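Local coordinates for putative polysaccharide biosynthesis protein with aminopeptidase-like domain (PDB 3K9T) that probably takes part in the biosynthesis of modified polysaccharides, binding one zinc ion per subunit in an aminopeptidase-like domain not expected to act as a peptidase, at residues A[271-280]-A[345-356]; A[249-260]-A[335-346]. One frame throughout, in Å; residues are numbered along the deposited sequence.

Both contacts use the long helix 336-355 of the aminopeptidase-like domain. Its N-terminal half meets the loop after strand 245-250 in contact 2; its C-terminal half crosses helix 271-282 in contact 1. Their centres lie about 15 Å apart, and T345 and Y346 belong to both. Direct packing joins them: L280 CD2 of contact 1 lies 3.6 Å from K260 CE of contact 2, and I272 CG1 touches L249 CD2 at 4.1 Å. Contact 2 is the nearer to the metal: the side chain of D256 is about 9 Å from that of the zinc ligand D196. Contact 1 lies away from the zinc site.

Contact 1. Residues A[271-280]-A[345-356]; sequences EIDKIVEKVL and TYLEVIYTIENN
Helix 271-280 crosses helix 345-355 at 126° between their N-to-C directions, the axes 9.5 Å apart at closest approach, with V276 and V349 bringing the backbones nearest. This is a helix-helix packing with knobs-into-holes character, joining two helices of the aminopeptidase-like domain. V349 enters the hole formed by I272, I275, V276 and V279; its CG2 meets V276 CG2 at 3.8 Å, while CG1 faces I272 CD1. In the other direction V279 sits among T345, E348, V349 and T352. The two branches of V279 divide the work: CG1 lies against E348 CG at 3.7 Å, and CG2 reaches T352 OG1. The bend of E348 at chi2 turns its chain beyond the CG that V279 touches, and its carboxylate forms a salt bridge with R417.

I275 lies one turn before V279. Its CG1 branch lies beside the backbone N (chi1 -75°), carrying CD1 to I353 CG1 at 3.6 Å, at about a right angle to that side chain. The side chains of I275 and T352 slide past each other in opposite directions, I275 CG2 lying 3.7 Å from T352 CB. T352 OG1 is turned back to its own helix and donates to E348 O, which also accepts T352 N from the opposite face of its plane. The extended chain of E271 and N356 approach from opposite directions, carboxylate and amide planes steeply turned against each other. Water 1 bridges E271 OE2 to I353 O. N356 ND2 donates to E271 OE2 at 2.9 Å; OE2 lies almost in the amide plane of N356, while ND2 meets it from above the carboxylate plane, 56° out of it.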
loop_
_atom_site.group_PDB
_atom_site.type_symbol
_atom_site.label_atom_id
_atom_site.label_comp_id
_atom_site.label_asym_id
_atom_site.label_seq_id
_atom_site.Cartn_x
_atom_site.Cartn_y
_atom_site.Cartn_z
ATOM N N GLU A 271 -5.809 -16.883 7.092
ATOM C CA GLU A 271 -5.179 -17.087 8.380
ATOM C C GLU A 271 -3.867 -17.875 8.289
ATOM O O GLU A 271 -2.848 -17.458 8.893
ATOM C CB GLU A 271 -6.116 -17.733 9.368
ATOM C CG GLU A 271 -5.546 -17.650 10.771
ATOM C CD GLU A 271 -6.403 -18.318 11.824
ATOM O OE1 GLU A 271 -7.621 -18.505 11.561
ATOM O OE2 GLU A 271 -5.825 -18.610 12.915
ATOM N N ILE A 272 -3.870 -18.947 7.501
ATOM C CA ILE A 272 -2.660 -19.763 7.336
ATOM C C ILE A 272 -1.500 -18.939 6.736
ATOM O O ILE A 272 -0.377 -19.081 7.161
ATOM C CB ILE A 272 -2.936 -21.091 6.534
ATOM C CG1 ILE A 272 -1.717 -22.017 6.561
ATOM C CG2 ILE A 272 -3.354 -20.797 5.098
ATOM C CD1 ILE A 272 -1.229 -22.357 7.950
ATOM N N ASP A 273 -1.776 -18.055 5.781
ATOM C CA ASP A 273 -0.723 -17.184 5.184
ATOM C C ASP A 273 -0.124 -16.289 6.235
ATOM O O ASP A 273 1.113 -16.144 6.324
ATOM C CB ASP A 273 -1.296 -16.263 4.100
ATOM C CG ASP A 273 -1.864 -17.021 2.908
ATOM O OD1 ASP A 273 -1.197 -17.966 2.418
ATOM O OD2 ASP A 273 -2.984 -16.664 2.469
ATOM N N LYS A 274 -1.011 -15.672 7.022
ATOM C CA LYS A 274 -0.613 -14.735 8.061
ATOM C C LYS A 274 0.175 -15.484 9.112
ATOM O O LYS A 274 1.181 -14.976 9.617
ATOM C CB LYS A 274 -1.840 -14.016 8.647
ATOM C CG LYS A 274 -2.564 -13.131 7.632
ATOM C CD LYS A 274 -2.488 -11.656 7.859
ATOM C CE LYS A 274 -3.686 -11.177 8.731
ATOM N NZ LYS A 274 -4.047 -9.705 8.492
ATOM N N ILE A 275 -0.253 -16.705 9.432
ATOM C CA ILE A 275 0.445 -17.485 10.474
ATOM C C ILE A 275 1.833 -17.892 9.960
ATOM O O ILE A 275 2.851 -17.638 10.610
ATOM C CB ILE A 275 -0.329 -18.747 10.897
ATOM C CG1 ILE A 275 -1.509 -18.378 11.785
ATOM C CG2 ILE A 275 0.586 -19.747 11.621
ATOM C CD1 ILE A 275 -2.384 -19.584 12.089
ATOM N N VAL A 276 1.883 -18.525 8.798
ATOM C CA VAL A 276 3.194 -18.952 8.294
ATOM C C VAL A 276 4.169 -17.763 8.111
ATOM O O VAL A 276 5.332 -17.881 8.453
ATOM C CB VAL A 276 3.104 -19.805 6.990
ATOM C CG1 VAL A 276 4.519 -20.014 6.396
ATOM C CG2 VAL A 276 2.389 -21.155 7.299
ATOM N N GLU A 277 3.702 -16.619 7.610
ATOM C CA GLU A 277 4.647 -15.505 7.370
ATOM C C GLU A 277 5.133 -14.913 8.697
ATOM O O GLU A 277 6.269 -14.507 8.790
ATOM C CB GLU A 277 4.055 -14.450 6.447
ATOM C CG GLU A 277 3.742 -14.993 5.032
ATOM C CD GLU A 277 2.784 -14.097 4.276
ATOM O OE1 GLU A 277 2.946 -12.864 4.373
ATOM O OE2 GLU A 277 1.872 -14.615 3.592
ATOM N N LYS A 278 4.289 -14.951 9.731
ATOM C CA LYS A 278 4.656 -14.469 11.053
ATOM C C LYS A 278 5.670 -15.381 11.732
ATOM O O LYS A 278 6.560 -14.894 12.444
ATOM C CB LYS A 278 3.407 -14.300 11.941
ATOM C CG LYS A 278 3.630 -13.493 13.242
ATOM C CD LYS A 278 4.212 -12.096 12.965
ATOM C CE LYS A 278 4.142 -11.233 14.207
ATOM N NZ LYS A 278 5.102 -10.109 14.197
ATOM N N VAL A 279 5.549 -16.697 11.522
ATOM C CA VAL A 279 6.553 -17.638 12.033
ATOM C C VAL A 279 7.907 -17.390 11.328
ATOM O O VAL A 279 8.958 -17.234 11.993
ATOM C CB VAL A 279 6.102 -19.111 11.908
ATOM C CG1 VAL A 279 7.244 -20.041 12.244
ATOM C CG2 VAL A 279 4.826 -19.419 12.809
ATOM N N LEU A 280 7.887 -17.281 10.000
ATOM C CA LEU A 280 9.131 -17.040 9.227
ATOM C C LEU A 280 9.824 -15.739 9.616
ATOM O O LEU A 280 11.072 -15.674 9.799
ATOM C CB LEU A 280 8.849 -17.050 7.718
ATOM C CG LEU A 280 8.408 -18.424 7.152
ATOM C CD1 LEU A 280 7.886 -18.255 5.733
ATOM C CD2 LEU A 280 9.555 -19.484 7.216
ATOM N N THR A 345 9.715 -25.870 11.909
ATOM C CA THR A 345 8.901 -24.752 11.411
ATOM C C THR A 345 7.417 -25.151 11.298
ATOM O O THR A 345 6.506 -24.401 11.682
ATOM C CB THR A 345 9.445 -24.178 10.107
ATOM O OG1 THR A 345 10.850 -23.818 10.252
ATOM C CG2 THR A 345 8.612 -22.975 9.704
ATOM N N TYR A 346 7.185 -26.338 10.775
ATOM C CA TYR A 346 5.841 -26.867 10.680
ATOM C C TYR A 346 5.244 -26.965 12.073
ATOM O O TYR A 346 4.090 -26.591 12.273
ATOM C CB TYR A 346 5.801 -28.238 9.939
ATOM C CG TYR A 346 5.588 -28.142 8.427
ATOM C CD1 TYR A 346 6.618 -27.783 7.568
ATOM C CD2 TYR A 346 4.356 -28.457 7.856
ATOM C CE1 TYR A 346 6.409 -27.722 6.185
ATOM C CE2 TYR A 346 4.138 -28.398 6.483
ATOM C CZ TYR A 346 5.154 -28.018 5.650
ATOM O OH TYR A 346 4.942 -27.960 4.279
ATOM N N LEU A 347 6.004 -27.473 13.044
ATOM C CA LEU A 347 5.482 -27.566 14.413
ATOM C C LEU A 347 5.149 -26.175 14.997
ATOM O O LEU A 347 4.164 -26.012 15.737
ATOM C CB LEU A 347 6.463 -28.331 15.320
ATOM C CG LEU A 347 6.585 -29.849 15.100
ATOM C CD1 LEU A 347 7.402 -30.475 16.204
ATOM C CD2 LEU A 347 5.205 -30.510 15.037
ATOM N N GLU A 348 5.972 -25.179 14.670
ATOM C CA GLU A 348 5.761 -23.806 15.167
ATOM C C GLU A 348 4.516 -23.205 14.531
ATOM O O GLU A 348 3.753 -22.452 15.169
ATOM C CB GLU A 348 6.971 -22.919 14.857
ATOM C CG GLU A 348 6.967 -21.572 15.611
ATOM C CD GLU A 348 6.959 -21.750 17.103
ATOM O OE1 GLU A 348 7.615 -22.704 17.579
ATOM O OE2 GLU A 348 6.302 -20.947 17.810
ATOM N N VAL A 349 4.336 -23.514 13.250
ATOM C CA VAL A 349 3.128 -23.136 12.566
ATOM C C VAL A 349 1.923 -23.721 13.302
ATOM O O VAL A 349 0.978 -22.977 13.586
ATOM C CB VAL A 349 3.164 -23.528 11.096
ATOM C CG1 VAL A 349 1.768 -23.472 10.468
ATOM C CG2 VAL A 349 4.135 -22.622 10.379
ATOM N N ILE A 350 1.988 -25.019 13.637
ATOM C CA ILE A 350 0.878 -25.739 14.270
ATOM C C ILE A 350 0.641 -25.195 15.660
ATOM O O ILE A 350 -0.501 -24.951 16.032
ATOM C CB ILE A 350 1.078 -27.277 14.280
ATOM C CG1 ILE A 350 0.922 -27.837 12.851
ATOM C CG2 ILE A 350 0.082 -27.930 15.222
ATOM C CD1 ILE A 350 1.350 -29.333 12.621
ATOM N N TYR A 351 1.715 -24.972 16.412
ATOM C CA TYR A 351 1.608 -24.288 17.708
ATOM C C TYR A 351 0.878 -22.943 17.544
ATOM O O TYR A 351 0.039 -22.608 18.356
ATOM C CB TYR A 351 2.999 -24.050 18.317
ATOM C CG TYR A 351 3.015 -23.240 19.608
ATOM C CD1 TYR A 351 2.943 -21.837 19.595
ATOM C CD2 TYR A 351 3.123 -23.867 20.838
ATOM C CE1 TYR A 351 2.967 -21.110 20.775
ATOM C CE2 TYR A 351 3.158 -23.137 22.037
ATOM C CZ TYR A 351 3.088 -21.765 21.998
ATOM O OH TYR A 351 3.108 -21.050 23.171
ATOM N N THR A 352 1.175 -22.186 16.491
ATOM C CA THR A 352 0.527 -20.872 16.290
ATOM C C THR A 352 -0.972 -21.034 15.957
ATOM O O THR A 352 -1.840 -20.331 16.487
ATOM C CB THR A 352 1.277 -20.039 15.216
ATOM O OG1 THR A 352 2.672 -19.975 15.546
ATOM C CG2 THR A 352 0.726 -18.626 15.134
ATOM N N ILE A 353 -1.267 -21.975 15.078
ATOM C CA ILE A 353 -2.636 -22.267 14.702
ATOM C C ILE A 353 -3.449 -22.574 15.940
ATOM O O ILE A 353 -4.536 -22.054 16.114
ATOM C CB ILE A 353 -2.707 -23.493 13.770
ATOM C CG1 ILE A 353 -2.166 -23.155 12.393
ATOM C CG2 ILE A 353 -4.153 -24.042 13.659
ATOM C CD1 ILE A 353 -1.881 -24.423 11.577
ATOM N N GLU A 354 -2.902 -23.427 16.794
ATOM C CA GLU A 354 -3.612 -23.901 17.978
ATOM C C GLU A 354 -3.828 -22.832 19.046
ATOM O O GLU A 354 -4.882 -22.778 19.654
ATOM C CB GLU A 354 -2.806 -25.041 18.579
ATOM C CG GLU A 354 -2.899 -26.319 17.807
ATOM C CD GLU A 354 -4.157 -27.078 18.110
ATOM O OE1 GLU A 354 -4.465 -27.216 19.305
ATOM O OE2 GLU A 354 -4.831 -27.535 17.151
ATOM N N ASN A 355 -2.814 -21.989 19.263
ATOM C CA ASN A 355 -2.856 -20.950 20.297
ATOM C C ASN A 355 -3.282 -19.548 19.859
ATOM O O ASN A 355 -3.131 -18.603 20.633
ATOM C CB ASN A 355 -1.490 -20.854 21.000
ATOM C CG ASN A 355 -1.156 -22.103 21.793
ATOM O OD1 ASN A 355 -1.901 -22.486 22.683
ATOM N ND2 ASN A 355 -0.021 -22.743 21.470
ATOM N N ASN A 356 -3.806 -19.407 18.643
ATOM C CA ASN A 356 -4.261 -18.108 18.136
ATOM C C ASN A 356 -5.642 -17.766 18.673
ATOM O O ASN A 356 -6.605 -17.696 17.918
ATOM C CB ASN A 356 -4.300 -18.076 16.590
ATOM C CG ASN A 356 -4.562 -16.669 16.033
ATOM O OD1 ASN A 356 -4.239 -15.688 16.684
ATOM N ND2 ASN A 356 -5.132 -16.575 14.826
HETATM O O HOH W 1 -6.435 -20.915 14.653
#

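Contact 2. Residues A[249-260]-A[335-346]; sequences LVATCVGDAGIK and NKDGLADSYKTY
K260 and D341 form a salt bridge in which NZ meets OD2 on the syn side, 15° out of the carboxylate plane; the 2.5 Å separation is short and its exact value is doubtful. The lysine chain bends at chi3 and chi4, laying CD and CE beside T345 OG1, with CD 3.4 Å from that hydroxyl, which donates to D341 O. Water 2 closes a second route, accepting from NZ and donating to D341 OD1. Along the same helix, S342 OG and V254 O hydrogen-bond at 2.7 Å, though the hydroxyl proton has another acceptor within reach. G255 O receives N335 N at 2.9 Å with an N-H...O angle of 164°, and L339 CD2 packs on G255 CA at 3.5 Å. G338 CA lies 3.8 Å from D256 O.

N335 is the N-cap of the helix: its OD1 accepts G338 N in the carbonyl plane, on a lone pair, while A257 CB packs against its amide. Segment 249-260 leaves strand 245-250 of the mixed sheet as a loop that runs along the helix, the D256 side chain about 9 Å from that of the zinc ligand D196. D256 OD2 makes an Asx turn with G258 N and is also hydrogen-bonded to S317 OG.

At the strand end the ring of Y346 receives L249 CD1 at CE2, and A251 CB comes 3.3 Å from its OH. The Y346 hydroxyl is hydrogen-bonded to L314 O. R316 NH1 makes a second salt bridge to D341 OD2 and also hydrogen-bonds S342 OG. N195 holds the loop through OD1 to G255 N and ND2 to D256 OD1.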
loop_
_atom_site.group_PDB
_atom_site.type_symbol
_atom_site.label_atom_id
_atom_site.label_comp_id
_atom_site.label_asym_id
_atom_site.label_seq_id
_atom_site.Cartn_x
_atom_site.Cartn_y
_atom_site.Cartn_z
ATOM N N LEU A 249 -1.761 -27.094 4.202
ATOM C CA LEU A 249 -0.435 -26.924 3.643
ATOM C C LEU A 249 -0.054 -28.157 2.830
ATOM O O LEU A 249 -0.285 -29.259 3.285
ATOM C CB LEU A 249 0.603 -26.721 4.771
ATOM C CG LEU A 249 0.689 -25.386 5.511
ATOM C CD1 LEU A 249 1.629 -25.505 6.690
ATOM C CD2 LEU A 249 1.124 -24.278 4.567
ATOM N N VAL A 250 0.519 -27.970 1.641
ATOM C CA VAL A 250 1.064 -29.064 0.862
ATOM C C VAL A 250 2.601 -29.084 1.137
ATOM O O VAL A 250 3.317 -28.097 0.925
ATOM C CB VAL A 250 0.799 -28.891 -0.638
ATOM C CG1 VAL A 250 1.535 -29.964 -1.425
ATOM C CG2 VAL A 250 -0.721 -28.867 -0.978
ATOM N N ALA A 251 3.103 -30.219 1.613
ATOM C CA ALA A 251 4.500 -30.341 1.963
ATOM C C ALA A 251 5.250 -31.061 0.848
ATOM O O ALA A 251 4.943 -32.196 0.493
ATOM C CB ALA A 251 4.671 -31.095 3.276
ATOM N N THR A 252 6.255 -30.387 0.307
ATOM C CA THR A 252 7.131 -30.983 -0.666
ATOM C C THR A 252 8.448 -30.236 -0.611
ATOM O O THR A 252 8.499 -29.128 -0.076
ATOM C CB THR A 252 6.526 -30.911 -2.070
ATOM O OG1 THR A 252 7.464 -31.446 -2.981
ATOM C CG2 THR A 252 6.179 -29.483 -2.480
ATOM N N CYS A 253 9.505 -30.856 -1.123
ATOM C CA CYS A 253 10.818 -30.210 -1.230
ATOM C C CYS A 253 11.286 -29.565 0.060
ATOM O O CYS A 253 11.750 -28.427 0.043
ATOM C CB CYS A 253 10.781 -29.150 -2.340
ATOM S SG CYS A 253 10.438 -29.845 -3.983
ATOM N N VAL A 254 11.169 -30.304 1.160
ATOM C CA VAL A 254 11.405 -29.747 2.469
ATOM C C VAL A 254 12.732 -30.200 3.087
ATOM O O VAL A 254 12.958 -29.964 4.287
ATOM C CB VAL A 254 10.242 -30.094 3.452
ATOM C CG1 VAL A 254 8.987 -29.306 3.103
ATOM C CG2 VAL A 254 9.997 -31.596 3.483
ATOM N N GLY A 255 13.628 -30.774 2.276
ATOM C CA GLY A 255 14.803 -31.462 2.813
ATOM C C GLY A 255 16.211 -30.983 2.493
ATOM O O GLY A 255 17.180 -31.469 3.108
ATOM N N ASP A 256 16.358 -30.067 1.539
ATOM C CA ASP A 256 17.676 -29.579 1.156
ATOM C C ASP A 256 18.259 -28.502 2.054
ATOM O O ASP A 256 17.588 -28.036 2.987
ATOM C CB ASP A 256 17.648 -29.078 -0.277
ATOM C CG ASP A 256 16.823 -27.827 -0.454
ATOM O OD1 ASP A 256 15.557 -27.927 -0.522
ATOM O OD2 ASP A 256 17.458 -26.764 -0.592
ATOM N N ALA A 257 19.514 -28.102 1.753
ATOM C CA ALA A 257 20.241 -27.130 2.581
ATOM C C ALA A 257 19.808 -25.680 2.395
ATOM O O ALA A 257 20.268 -24.798 3.121
ATOM C CB ALA A 257 21.769 -27.265 2.375
ATOM N N GLY A 258 18.927 -25.405 1.446
ATOM C CA GLY A 258 18.522 -24.022 1.165
ATOM C C GLY A 258 17.568 -23.356 2.132
ATOM O O GLY A 258 17.134 -23.952 3.106
ATOM N N ILE A 259 17.206 -22.112 1.837
ATOM C CA ILE A 259 16.315 -21.360 2.702
ATOM C C ILE A 259 14.848 -21.858 2.523
ATOM O O ILE A 259 14.529 -22.522 1.537
ATOM C CB ILE A 259 16.428 -19.808 2.460
ATOM C CG1 ILE A 259 15.977 -19.422 1.058
ATOM C CG2 ILE A 259 17.876 -19.270 2.727
ATOM C CD1 ILE A 259 15.451 -17.941 0.944
ATOM N N LYS A 260 13.983 -21.535 3.491
ATOM C CA LYS A 260 12.546 -21.854 3.412
ATOM C C LYS A 260 11.829 -20.937 2.430
ATOM O O LYS A 260 12.185 -19.771 2.256
ATOM C CB LYS A 260 11.882 -21.758 4.796
ATOM C CG LYS A 260 12.371 -22.833 5.831
ATOM C CD LYS A 260 11.775 -22.621 7.209
ATOM C CE LYS A 260 12.431 -21.469 7.938
ATOM N NZ LYS A 260 13.845 -21.749 8.234
ATOM N N ASN A 335 19.653 -32.828 3.634
ATOM C CA ASN A 335 20.455 -32.229 4.684
ATOM C C ASN A 335 19.695 -32.383 6.018
ATOM O O ASN A 335 18.547 -31.977 6.111
ATOM C CB ASN A 335 20.641 -30.756 4.348
ATOM C CG ASN A 335 21.404 -30.031 5.382
ATOM O OD1 ASN A 335 20.865 -29.643 6.433
ATOM N ND2 ASN A 335 22.679 -29.828 5.109
ATOM N N LYS A 336 20.322 -32.960 7.041
ATOM C CA LYS A 336 19.608 -33.257 8.295
ATOM C C LYS A 336 19.083 -32.032 9.009
ATOM O O LYS A 336 17.970 -32.053 9.559
ATOM C CB LYS A 336 20.458 -34.120 9.233
ATOM C CG LYS A 336 20.548 -35.555 8.693
ATOM C CD LYS A 336 21.343 -36.494 9.568
ATOM C CE LYS A 336 21.263 -37.906 9.012
ATOM N NZ LYS A 336 22.279 -38.833 9.558
ATOM N N ASP A 337 19.863 -30.963 8.958
ATOM C CA ASP A 337 19.508 -29.694 9.585
ATOM C C ASP A 337 18.382 -29.028 8.847
ATOM O O ASP A 337 17.566 -28.328 9.452
ATOM C CB ASP A 337 20.728 -28.780 9.637
ATOM C CG ASP A 337 21.823 -29.324 10.586
ATOM O OD1 ASP A 337 21.470 -29.825 11.673
ATOM O OD2 ASP A 337 23.021 -29.270 10.237
ATOM N N GLY A 338 18.326 -29.283 7.543
ATOM C CA GLY A 338 17.247 -28.789 6.703
ATOM C C GLY A 338 15.946 -29.473 7.049
ATOM O O GLY A 338 14.911 -28.836 7.258
ATOM N N LEU A 339 16.007 -30.789 7.105
ATOM C CA LEU A 339 14.857 -31.583 7.519
ATOM C C LEU A 339 14.437 -31.219 8.947
ATOM O O LEU A 339 13.243 -30.955 9.216
ATOM C CB LEU A 339 15.193 -33.038 7.410
ATOM C CG LEU A 339 15.318 -33.521 5.977
ATOM C CD1 LEU A 339 16.154 -34.796 5.992
ATOM C CD2 LEU A 339 13.932 -33.719 5.321
ATOM N N ALA A 340 15.413 -31.140 9.846
ATOM C CA ALA A 340 15.155 -30.699 11.222
ATOM C C ALA A 340 14.463 -29.341 11.244
ATOM O O ALA A 340 13.485 -29.141 11.973
ATOM C CB ALA A 340 16.468 -30.627 12.016
ATOM N N ASP A 341 14.965 -28.408 10.439
ATOM C CA ASP A 341 14.425 -27.054 10.449
ATOM C C ASP A 341 13.033 -26.980 9.847
ATOM O O ASP A 341 12.174 -26.251 10.340
ATOM C CB ASP A 341 15.338 -26.079 9.723
ATOM C CG ASP A 341 14.824 -24.645 9.794
ATOM O OD1 ASP A 341 14.988 -23.995 10.848
ATOM O OD2 ASP A 341 14.247 -24.174 8.794
ATOM N N SER A 342 12.813 -27.683 8.752
ATOM C CA SER A 342 11.465 -27.734 8.180
ATOM C C SER A 342 10.449 -28.331 9.183
ATOM O O SER A 342 9.345 -27.859 9.314
ATOM C CB SER A 342 11.479 -28.539 6.894
ATOM O OG SER A 342 12.335 -27.938 5.934
ATOM N N TYR A 343 10.844 -29.361 9.910
ATOM C CA TYR A 343 9.953 -29.997 10.876
ATOM C C TYR A 343 9.631 -29.060 12.042
ATOM O O TYR A 343 8.485 -28.919 12.430
ATOM C CB TYR A 343 10.625 -31.268 11.337
ATOM C CG TYR A 343 10.148 -31.907 12.612
ATOM C CD1 TYR A 343 9.069 -32.777 12.616
ATOM C CD2 TYR A 343 10.849 -31.722 13.798
ATOM C CE1 TYR A 343 8.669 -33.407 13.769
ATOM C CE2 TYR A 343 10.443 -32.352 14.974
ATOM C CZ TYR A 343 9.361 -33.197 14.943
ATOM O OH TYR A 343 8.965 -33.839 16.083
ATOM N N LYS A 344 10.666 -28.438 12.585
ATOM C CA LYS A 344 10.538 -27.416 13.622
ATOM C C LYS A 344 9.580 -26.293 13.159
ATOM O O LYS A 344 8.693 -25.839 13.908
ATOM C CB LYS A 344 11.958 -26.895 13.950
ATOM C CG LYS A 344 12.076 -25.660 14.828
ATOM C CD LYS A 344 13.442 -25.621 15.550
ATOM C CE LYS A 344 14.537 -24.902 14.781
ATOM N NZ LYS A 344 14.375 -23.439 14.887
ATOM N N THR A 345 9.715 -25.870 11.909
ATOM C CA THR A 345 8.901 -24.752 11.411
ATOM C C THR A 345 7.417 -25.151 11.298
ATOM O O THR A 345 6.506 -24.401 11.682
ATOM C CB THR A 345 9.445 -24.178 10.107
ATOM O OG1 THR A 345 10.850 -23.818 10.252
ATOM C CG2 THR A 345 8.612 -22.975 9.704
ATOM N N TYR A 346 7.185 -26.338 10.775
ATOM C CA TYR A 346 5.841 -26.867 10.680
ATOM C C TYR A 346 5.244 -26.965 12.073
ATOM O O TYR A 346 4.090 -26.591 12.273
ATOM C CB TYR A 346 5.801 -28.238 9.939
ATOM C CG TYR A 346 5.588 -28.142 8.427
ATOM C CD1 TYR A 346 6.618 -27.783 7.568
ATOM C CD2 TYR A 346 4.356 -28.457 7.856
ATOM C CE1 TYR A 346 6.409 -27.722 6.185
ATOM C CE2 TYR A 346 4.138 -28.398 6.483
ATOM C CZ TYR A 346 5.154 -28.018 5.650
ATOM O OH TYR A 346 4.942 -27.960 4.279
HETATM O O HOH W 2 14.262 -21.398 10.895
#